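Local coordinates for protein Bse634I restriction endonuclease (Geobacillus stearothermophilus, PDB 1KNV) that is a type II restriction endonuclease that probably cuts double-stranded DNA at its recognition sequence in a metal-dependent reaction, at residues B[188-201]-B[227-241]. Residues are numbered along the deposited sequence; the frame is centred on the assembly and turned at random.
Sequences WDSLVAGVGLKTSL and YWNPKAEFKYYGASS
The carbonyl oxygen of K198 is gripped from two directions at the end of a parallel strand pair: S241 N donates to it at 3.0 Å, and a water that also bonds S241 OG donates a second, longer bond. Six further backbone bonds run back to K235 N on V192 O, the shortest being G196 N to Y237 O at 2.7 Å. On the face carrying A193, V195 and L197, the A193 methyl meets the edge of the Y237 ring (CB to CE2 3.8 Å), while A239 CB touches L197 CD2 at 3.6 Å; helix 281-291 packs against this face. The other face lies under helix 203-227. With CG anti to the backbone N (chi1 179°), Y236 reaches along the glycines until OH lies 3.3 Å from G196 CA, its hydroxyl bonded to E212. Beyond the strands, the five-membered ring of W188 forms an offset stack on Y227, centroids 3.9 Å apart and planes at 5°, and D189 CB lies over the indole's opposite face, with N229 CB at its edge. Were W188 an alanine, one face of the Y227 ring would probably lose its stacking partner and a gap would probably open beside N229. V192 and A193, both opposite I149, make a classic beta bulge toward strand 147-151. L197, a calcium ligand in a structure of this protein though no ion is bound to this chain, lies beside D146, also a calcium-binding residue, whose carboxylate accepts its N-H, so this beta-alpha-beta crossover carries part of the metal site in a PD-(D/E)XK nuclease core.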
loop_
_atom_site.group_PDB
_atom_site.type_symbol
_atom_site.label_atom_id
_atom_site.label_comp_id
_atom_site.label_asym_id
_atom_site.label_seq_id
_atom_site.Cartn_x
_atom_site.Cartn_y
_atom_site.Cartn_z
ATOM N N TRP B 188 -9.988 19.080 -4.680
ATOM C CA TRP B 188 -10.273 17.665 -4.856
ATOM C C TRP B 188 -11.127 17.047 -3.756
ATOM O O TRP B 188 -12.004 16.236 -4.047
ATOM C CB TRP B 188 -8.968 16.880 -4.984
ATOM C CG TRP B 188 -8.288 16.660 -3.692
ATOM C CD1 TRP B 188 -7.510 17.546 -3.010
ATOM C CD2 TRP B 188 -8.343 15.471 -2.894
ATOM N NE1 TRP B 188 -7.073 16.977 -1.828
ATOM C CE2 TRP B 188 -7.576 15.705 -1.737
ATOM C CE3 TRP B 188 -8.976 14.230 -3.046
ATOM C CZ2 TRP B 188 -7.417 14.743 -0.745
ATOM C CZ3 TRP B 188 -8.816 13.279 -2.061
ATOM C CH2 TRP B 188 -8.047 13.539 -0.928
ATOM N N ASP B 189 -10.874 17.415 -2.498
ATOM C CA ASP B 189 -11.645 16.839 -1.398
ATOM C C ASP B 189 -12.961 17.565 -1.134
ATOM O O ASP B 189 -13.595 17.373 -0.095
ATOM C CB ASP B 189 -10.807 16.783 -0.123
ATOM C CG ASP B 189 -10.321 18.142 0.322
ATOM O OD1 ASP B 189 -9.938 18.242 1.502
ATOM O OD2 ASP B 189 -10.310 19.096 -0.487
ATOM N N SER B 190 -13.385 18.375 -2.097
ATOM C CA SER B 190 -14.632 19.112 -1.952
ATOM C C SER B 190 -15.833 18.317 -2.479
ATOM O O SER B 190 -16.960 18.658 -2.200
ATOM C CB SER B 190 -14.556 20.468 -2.667
ATOM O OG SER B 190 -13.780 21.387 -1.911
ATOM N N LEU B 191 -15.585 17.254 -3.239
ATOM C CA LEU B 191 -16.668 16.412 -3.764
ATOM C C LEU B 191 -17.033 15.504 -2.621
ATOM O O LEU B 191 -16.177 14.997 -1.964
ATOM C CB LEU B 191 -16.208 15.461 -4.786
ATOM C CG LEU B 191 -15.284 16.152 -5.705
ATOM C CD1 LEU B 191 -14.751 15.117 -6.473
ATOM C CD2 LEU B 191 -15.980 17.068 -6.577
ATOM N N VAL B 192 -18.292 15.288 -2.402
ATOM C CA VAL B 192 -18.617 14.406 -1.344
ATOM C C VAL B 192 -19.214 13.184 -1.926
ATOM O O VAL B 192 -18.931 12.109 -1.441
ATOM C CB VAL B 192 -19.439 15.123 -0.267
ATOM C CG1 VAL B 192 -18.453 16.078 0.455
ATOM C CG2 VAL B 192 -20.561 15.896 -0.827
ATOM N N ALA B 193 -19.839 13.337 -3.090
ATOM C CA ALA B 193 -20.432 12.184 -3.713
ATOM C C ALA B 193 -20.826 12.373 -5.173
ATOM O O ALA B 193 -20.952 13.494 -5.678
ATOM C CB ALA B 193 -21.631 11.749 -2.902
ATOM N N GLY B 194 -21.037 11.238 -5.829
ATOM C CA GLY B 194 -21.472 11.203 -7.211
ATOM C C GLY B 194 -22.625 10.217 -7.272
ATOM O O GLY B 194 -22.656 9.259 -6.503
ATOM N N VAL B 195 -23.591 10.457 -8.156
ATOM C CA VAL B 195 -24.729 9.550 -8.288
ATOM C C VAL B 195 -24.906 9.129 -9.743
ATOM O O VAL B 195 -24.852 9.960 -10.650
ATOM C CB VAL B 195 -26.063 10.200 -7.807
ATOM C CG1 VAL B 195 -27.181 9.143 -7.780
ATOM C CG2 VAL B 195 -25.887 10.812 -6.429
ATOM N N GLY B 196 -25.090 7.831 -9.961
ATOM C CA GLY B 196 -25.315 7.332 -11.303
ATOM C C GLY B 196 -26.807 7.088 -11.408
ATOM O O GLY B 196 -27.341 6.267 -10.670
ATOM N N LEU B 197 -27.485 7.808 -12.302
ATOM C CA LEU B 197 -28.933 7.670 -12.478
ATOM C C LEU B 197 -29.262 6.674 -13.587
ATOM O O LEU B 197 -28.837 6.867 -14.732
ATOM C CB LEU B 197 -29.544 9.027 -12.826
ATOM C CG LEU B 197 -29.271 10.161 -11.844
ATOM C CD1 LEU B 197 -29.840 11.447 -12.404
ATOM C CD2 LEU B 197 -29.884 9.843 -10.489
ATOM N N LYS B 198 -30.017 5.620 -13.259
ATOM C CA LYS B 198 -30.373 4.599 -14.251
ATOM C C LYS B 198 -31.882 4.395 -14.406
ATOM O O LYS B 198 -32.632 4.430 -13.432
ATOM C CB LYS B 198 -29.731 3.246 -13.899
ATOM C CG LYS B 198 -28.225 3.259 -13.710
ATOM C CD LYS B 198 -27.467 3.725 -14.948
ATOM C CE LYS B 198 -25.969 3.765 -14.654
ATOM N NZ LYS B 198 -25.206 4.401 -15.740
ATOM N N THR B 199 -32.314 4.160 -15.640
ATOM C CA THR B 199 -33.726 3.944 -15.927
ATOM C C THR B 199 -34.254 2.738 -15.161
ATOM O O THR B 199 -35.405 2.712 -14.726
ATOM C CB THR B 199 -33.940 3.724 -17.426
ATOM O OG1 THR B 199 -33.552 4.907 -18.132
ATOM C CG2 THR B 199 -35.391 3.432 -17.718
ATOM N N SER B 200 -33.398 1.739 -15.002
ATOM C CA SER B 200 -33.751 0.529 -14.279
ATOM C C SER B 200 -32.453 -0.174 -13.952
ATOM O O SER B 200 -31.389 0.255 -14.397
ATOM C CB SER B 200 -34.618 -0.382 -15.148
ATOM O OG SER B 200 -33.902 -0.827 -16.287
ATOM N N LEU B 201 -32.535 -1.253 -13.185
ATOM C CA LEU B 201 -31.338 -1.992 -12.824
ATOM C C LEU B 201 -31.137 -3.224 -13.698
ATOM O O LEU B 201 -30.621 -4.257 -13.257
ATOM C CB LEU B 201 -31.360 -2.357 -11.339
ATOM C CG LEU B 201 -31.242 -1.116 -10.442
ATOM C CD1 LEU B 201 -31.131 -1.512 -8.981
ATOM C CD2 LEU B 201 -30.021 -0.307 -10.876
ATOM N N TYR B 227 -2.090 13.398 -1.919
ATOM C CA TYR B 227 -2.211 14.510 -0.980
ATOM C C TYR B 227 -2.029 14.098 0.472
ATOM O O TYR B 227 -2.010 14.944 1.362
ATOM C CB TYR B 227 -3.587 15.166 -1.105
ATOM C CG TYR B 227 -3.782 16.068 -2.305
ATOM C CD1 TYR B 227 -4.472 15.626 -3.430
ATOM C CD2 TYR B 227 -3.301 17.380 -2.299
ATOM C CE1 TYR B 227 -4.678 16.467 -4.513
ATOM C CE2 TYR B 227 -3.505 18.225 -3.380
ATOM C CZ TYR B 227 -4.194 17.765 -4.480
ATOM O OH TYR B 227 -4.406 18.609 -5.543
ATOM N N TRP B 228 -1.916 12.800 0.708
ATOM C CA TRP B 228 -1.753 12.278 2.052
ATOM C C TRP B 228 -2.835 12.805 2.990
ATOM O O TRP B 228 -2.552 13.409 4.018
ATOM C CB TRP B 228 -0.372 12.623 2.591
ATOM C CG TRP B 228 0.004 11.750 3.717
ATOM C CD1 TRP B 228 -0.037 12.054 5.047
ATOM C CD2 TRP B 228 0.405 10.382 3.628
ATOM N NE1 TRP B 228 0.314 10.954 5.796
ATOM C CE2 TRP B 228 0.590 9.914 4.947
ATOM C CE3 TRP B 228 0.625 9.506 2.558
ATOM C CZ2 TRP B 228 0.986 8.605 5.227
ATOM C CZ3 TRP B 228 1.021 8.201 2.835
ATOM C CH2 TRP B 228 1.197 7.766 4.161
ATOM N N ASN B 229 -4.087 12.567 2.618
ATOM C CA ASN B 229 -5.233 12.993 3.411
ATOM C C ASN B 229 -6.071 11.742 3.610
ATOM O O ASN B 229 -6.885 11.394 2.761
ATOM C CB ASN B 229 -6.050 14.032 2.650
ATOM C CG ASN B 229 -7.104 14.684 3.513
ATOM O OD1 ASN B 229 -7.362 14.252 4.634
ATOM N ND2 ASN B 229 -7.721 15.734 2.994
ATOM N N PRO B 230 -5.877 11.042 4.733
ATOM C CA PRO B 230 -6.655 9.824 4.960
ATOM C C PRO B 230 -8.130 10.059 5.261
ATOM O O PRO B 230 -8.961 9.175 5.071
ATOM C CB PRO B 230 -5.927 9.172 6.134
ATOM C CG PRO B 230 -5.437 10.351 6.915
ATOM C CD PRO B 230 -4.928 11.281 5.840
ATOM N N LYS B 231 -8.447 11.267 5.703
ATOM C CA LYS B 231 -9.809 11.615 6.072
ATOM C C LYS B 231 -10.730 12.050 4.937
ATOM O O LYS B 231 -11.936 12.192 5.135
ATOM C CB LYS B 231 -9.761 12.715 7.128
ATOM C CG LYS B 231 -8.814 12.409 8.277
ATOM C CD LYS B 231 -9.229 11.144 9.016
ATOM C CE LYS B 231 -8.299 10.861 10.182
ATOM N NZ LYS B 231 -8.799 9.728 11.002
ATOM N N ALA B 232 -10.174 12.260 3.747
ATOM C CA ALA B 232 -10.983 12.707 2.623
ATOM C C ALA B 232 -11.901 11.529 2.297
ATOM O O ALA B 232 -11.478 10.376 2.351
ATOM C CB ALA B 232 -10.103 13.033 1.440
ATOM N N GLU B 233 -13.156 11.820 1.975
ATOM C CA GLU B 233 -14.138 10.787 1.654
ATOM C C GLU B 233 -14.919 11.068 0.385
ATOM O O GLU B 233 -15.325 12.201 0.134
ATOM C CB GLU B 233 -15.165 10.655 2.773
ATOM C CG GLU B 233 -14.784 9.765 3.922
ATOM C CD GLU B 233 -15.953 9.569 4.867
ATOM O OE1 GLU B 233 -16.328 10.540 5.575
ATOM O OE2 GLU B 233 -16.505 8.444 4.884
ATOM N N PHE B 234 -15.132 10.032 -0.414
ATOM C CA PHE B 234 -15.929 10.175 -1.616
ATOM C C PHE B 234 -16.829 8.960 -1.723
ATOM O O PHE B 234 -16.341 7.832 -1.774
ATOM C CB PHE B 234 -15.077 10.251 -2.865
ATOM C CG PHE B 234 -15.887 10.326 -4.122
ATOM C CD1 PHE B 234 -16.566 11.489 -4.455
ATOM C CD2 PHE B 234 -16.003 9.218 -4.952
ATOM C CE1 PHE B 234 -17.350 11.549 -5.596
ATOM C CE2 PHE B 234 -16.785 9.264 -6.100
ATOM C CZ PHE B 234 -17.460 10.431 -6.422
ATOM N N LYS B 235 -18.138 9.196 -1.748
ATOM C CA LYS B 235 -19.116 8.123 -1.850
ATOM C C LYS B 235 -19.775 8.151 -3.222
ATOM O O LYS B 235 -19.992 9.211 -3.796
ATOM C CB LYS B 235 -20.191 8.298 -0.789
ATOM C CG LYS B 235 -19.684 8.273 0.628
ATOM C CD LYS B 235 -19.567 6.857 1.136
ATOM C CE LYS B 235 -19.189 6.833 2.611
ATOM N NZ LYS B 235 -17.812 7.370 2.826
ATOM N N TYR B 236 -20.104 6.980 -3.741
ATOM C CA TYR B 236 -20.761 6.894 -5.029
ATOM C C TYR B 236 -22.071 6.148 -4.852
ATOM O O TYR B 236 -22.117 5.103 -4.205
ATOM C CB TYR B 236 -19.863 6.183 -6.036
ATOM C CG TYR B 236 -20.504 6.045 -7.391
ATOM C CD1 TYR B 236 -21.111 4.851 -7.774
ATOM C CD2 TYR B 236 -20.552 7.125 -8.276
ATOM C CE1 TYR B 236 -21.758 4.731 -9.004
ATOM C CE2 TYR B 236 -21.197 7.018 -9.503
ATOM C CZ TYR B 236 -21.800 5.818 -9.862
ATOM O OH TYR B 236 -22.461 5.704 -11.071
ATOM N N TYR B 237 -23.136 6.693 -5.430
ATOM C CA TYR B 237 -24.469 6.102 -5.313
ATOM C C TYR B 237 -25.166 5.822 -6.642
ATOM O O TYR B 237 -24.827 6.378 -7.686
ATOM C CB TYR B 237 -25.381 7.026 -4.510
ATOM C CG TYR B 237 -24.887 7.346 -3.128
ATOM C CD1 TYR B 237 -25.174 6.508 -2.055
ATOM C CD2 TYR B 237 -24.118 8.481 -2.895
ATOM C CE1 TYR B 237 -24.707 6.797 -0.777
ATOM C CE2 TYR B 237 -23.646 8.779 -1.631
ATOM C CZ TYR B 237 -23.944 7.936 -0.575
ATOM O OH TYR B 237 -23.492 8.244 0.682
ATOM N N GLY B 238 -26.167 4.957 -6.572
ATOM C CA GLY B 238 -26.957 4.641 -7.738
ATOM C C GLY B 238 -28.395 4.992 -7.404
ATOM O O GLY B 238 -28.806 4.914 -6.248
ATOM N N ALA B 239 -29.153 5.417 -8.409
ATOM C CA ALA B 239 -30.567 5.753 -8.243
ATOM C C ALA B 239 -31.301 5.170 -9.449
ATOM O O ALA B 239 -31.005 5.526 -10.592
ATOM C CB ALA B 239 -30.761 7.258 -8.191
ATOM N N SER B 240 -32.240 4.262 -9.193
ATOM C CA SER B 240 -33.019 3.627 -10.254
ATOM C C SER B 240 -34.391 4.276 -10.354
ATOM O O SER B 240 -34.923 4.768 -9.358
ATOM C CB SER B 240 -33.194 2.136 -9.963
ATOM O OG SER B 240 -34.022 1.525 -10.941
ATOM N N SER B 241 -34.965 4.284 -11.552
ATOM C CA SER B 241 -36.295 4.859 -11.729
ATOM C C SER B 241 -37.373 3.799 -11.470
ATOM O O SER B 241 -38.567 4.092 -11.524
ATOM C CB SER B 241 -36.447 5.449 -13.129
ATOM O OG SER B 241 -35.769 6.688 -13.220
HETATM O O HOH W 1 -33.060 7.442 -12.314
#